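PDB 1WBA: albumin-1 from Psophocarpus tetragonolobus, which serves as a 2S storage protein of winged bean seeds and belongs to the Kunitz-type protease inhibitor family. Local coordinates for residues Tyr19-Phe24 against Tyr55-Ser60. Sequence-based numbering, arbitrary orientation.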
loop_
_atom_site.group_PDB
_atom_site.type_symbol
_atom_site.label_atom_id
_atom_site.label_comp_id
_atom_site.label_asym_id
_atom_site.label_seq_id
_atom_site.Cartn_x
_atom_site.Cartn_y
_atom_site.Cartn_z
ATOM N N TYR A 19 10.569 -0.261 -4.441
ATOM C CA TYR A 19 10.163 1.083 -4.766
ATOM C C TYR A 19 9.682 1.798 -3.526
ATOM O O TYR A 19 9.209 1.185 -2.574
ATOM C CB TYR A 19 9.025 1.044 -5.796
ATOM C CG TYR A 19 9.433 0.438 -7.110
ATOM C CD1 TYR A 19 10.017 1.221 -8.103
ATOM C CD2 TYR A 19 9.295 -0.926 -7.341
ATOM C CE1 TYR A 19 10.456 0.661 -9.283
ATOM C CE2 TYR A 19 9.733 -1.502 -8.519
ATOM C CZ TYR A 19 10.315 -0.705 -9.484
ATOM O OH TYR A 19 10.753 -1.272 -10.653
ATOM N N THR A 20 9.851 3.105 -3.544
ATOM C CA THR A 20 9.404 3.953 -2.473
ATOM C C THR A 20 8.130 4.650 -2.957
ATOM O O THR A 20 8.153 5.452 -3.900
ATOM C CB THR A 20 10.486 4.985 -2.100
ATOM O OG1 THR A 20 11.652 4.288 -1.637
ATOM C CG2 THR A 20 9.987 5.905 -0.996
ATOM N N ILE A 21 7.008 4.265 -2.360
ATOM C CA ILE A 21 5.720 4.859 -2.674
ATOM C C ILE A 21 5.699 6.228 -1.999
ATOM O O ILE A 21 5.955 6.338 -0.792
ATOM C CB ILE A 21 4.572 3.988 -2.111
ATOM C CG1 ILE A 21 4.626 2.589 -2.745
ATOM C CG2 ILE A 21 3.229 4.667 -2.347
ATOM C CD1 ILE A 21 3.669 1.562 -2.126
ATOM N N VAL A 22 5.409 7.266 -2.775
ATOM C CA VAL A 22 5.361 8.633 -2.257
ATOM C C VAL A 22 4.074 9.328 -2.713
ATOM O O VAL A 22 3.664 9.202 -3.870
ATOM C CB VAL A 22 6.609 9.437 -2.727
ATOM C CG1 VAL A 22 6.402 10.925 -2.547
ATOM C CG2 VAL A 22 7.839 8.999 -1.933
ATOM N N SER A 23 3.422 10.023 -1.790
ATOM C CA SER A 23 2.207 10.747 -2.091
ATOM C C SER A 23 2.553 11.875 -3.089
ATOM O O SER A 23 3.488 12.665 -2.883
ATOM C CB SER A 23 1.624 11.293 -0.786
ATOM O OG SER A 23 0.647 12.274 -1.010
ATOM N N PHE A 24 1.814 11.911 -4.188
ATOM C CA PHE A 24 2.007 12.883 -5.246
ATOM C C PHE A 24 1.865 14.348 -4.814
ATOM O O PHE A 24 2.765 15.156 -5.026
ATOM C CB PHE A 24 1.024 12.571 -6.380
ATOM C CG PHE A 24 1.015 13.592 -7.474
ATOM C CD1 PHE A 24 2.208 14.005 -8.071
ATOM C CD2 PHE A 24 -0.183 14.143 -7.911
ATOM C CE1 PHE A 24 2.214 14.962 -9.086
ATOM C CE2 PHE A 24 -0.191 15.104 -8.933
ATOM C CZ PHE A 24 1.015 15.512 -9.521
ATOM N N TYR A 55 9.331 4.437 3.996
ATOM C CA TYR A 55 9.831 3.073 3.859
ATOM C C TYR A 55 9.682 2.516 2.432
ATOM O O TYR A 55 8.659 2.744 1.754
ATOM C CB TYR A 55 9.116 2.138 4.841
ATOM C CG TYR A 55 9.390 2.392 6.320
ATOM C CD1 TYR A 55 10.678 2.701 6.777
ATOM C CD2 TYR A 55 8.367 2.274 7.269
ATOM C CE1 TYR A 55 10.936 2.873 8.145
ATOM C CE2 TYR A 55 8.616 2.445 8.636
ATOM C CZ TYR A 55 9.899 2.748 9.064
ATOM O OH TYR A 55 10.146 2.919 10.406
ATOM N N ALA A 56 10.691 1.764 1.996
ATOM C CA ALA A 56 10.677 1.150 0.674
ATOM C C ALA A 56 9.903 -0.154 0.782
ATOM O O ALA A 56 9.905 -0.803 1.832
ATOM C CB ALA A 56 12.093 0.871 0.212
ATOM N N THR A 57 9.259 -0.544 -0.312
ATOM C CA THR A 57 8.479 -1.766 -0.371
ATOM C C THR A 57 8.784 -2.570 -1.640
ATOM O O THR A 57 9.117 -1.998 -2.688
ATOM C CB THR A 57 6.954 -1.451 -0.433
ATOM O OG1 THR A 57 6.720 -0.427 -1.410
ATOM C CG2 THR A 57 6.427 -0.970 0.906
ATOM N N SER A 58 8.737 -3.892 -1.531
ATOM C CA SER A 58 8.885 -4.745 -2.713
ATOM C C SER A 58 7.454 -4.911 -3.207
ATOM O O SER A 58 6.512 -5.035 -2.392
ATOM C CB SER A 58 9.428 -6.120 -2.352
ATOM O OG SER A 58 10.676 -5.980 -1.718
ATOM N N ILE A 59 7.286 -4.885 -4.524
ATOM C CA ILE A 59 5.977 -5.035 -5.142
ATOM C C ILE A 59 6.097 -6.265 -6.047
ATOM O O ILE A 59 6.917 -6.290 -6.973
ATOM C CB ILE A 59 5.599 -3.759 -5.934
ATOM C CG1 ILE A 59 5.624 -2.553 -4.985
ATOM C CG2 ILE A 59 4.228 -3.924 -6.575
ATOM C CD1 ILE A 59 5.377 -1.242 -5.631
ATOM N N SER A 60 5.333 -7.305 -5.723
ATOM C CA SER A 60 5.391 -8.580 -6.444
ATOM C C SER A 60 4.046 -9.097 -6.903
ATOM O O SER A 60 3.025 -8.846 -6.267
ATOM C CB SER A 60 5.994 -9.652 -5.521
ATOM O OG SER A 60 7.203 -9.195 -4.940
HETATM O O HOH W 1 7.531 5.428 1.361
HETATM O O HOH W 2 6.990 2.303 -0.211
#
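The carbonyl oxygen of Y55 receives hydrogen bonds from two waters, and both lead across to the backbone of I21. One water donates to Y55 O at 2.6 Å while accepting the N-H of I21; the second donates both to Y55 O and, at 2.8 Å, to I21 O. The strands therefore meet through water here, where they splay apart, and through direct bonds two residues away along each strand. There Y19 and T57 form an antiparallel hydrogen-bonded pair: T57 N donates to Y19 O at 2.8 Å and Y19 N to T57 O at 2.9 Å, both nearly straight. The axes of these short segments lie at 112°, far from a flat antiparallel alignment, which agrees with direct pairing giving way to water.

T57 ties the two kinds of link together. With chi1 at 47° its OG1 sits between the backbone N and the carbonyl carbon, and it is hydrogen-bonded to the water that takes the I21 N-H. The same hydroxyl oxygen meets I21 CD1 at 3.7 Å, the two side chains crossing at about a right angle. Beyond T57, I59 CD1 approaches the Y19 ring obliquely, 4.3 Å from CD2, while Y19 OH is bonded to V14 N.

This mostly buried junction belongs to the beta-trefoil of the Kunitz family. Strand 17-23 runs between strands 56-61 and 166-171, where I21 and I59 both pack on F169; strand 56-61 continues the sheet to strand 78-82, with T57 resting on I80 and F82.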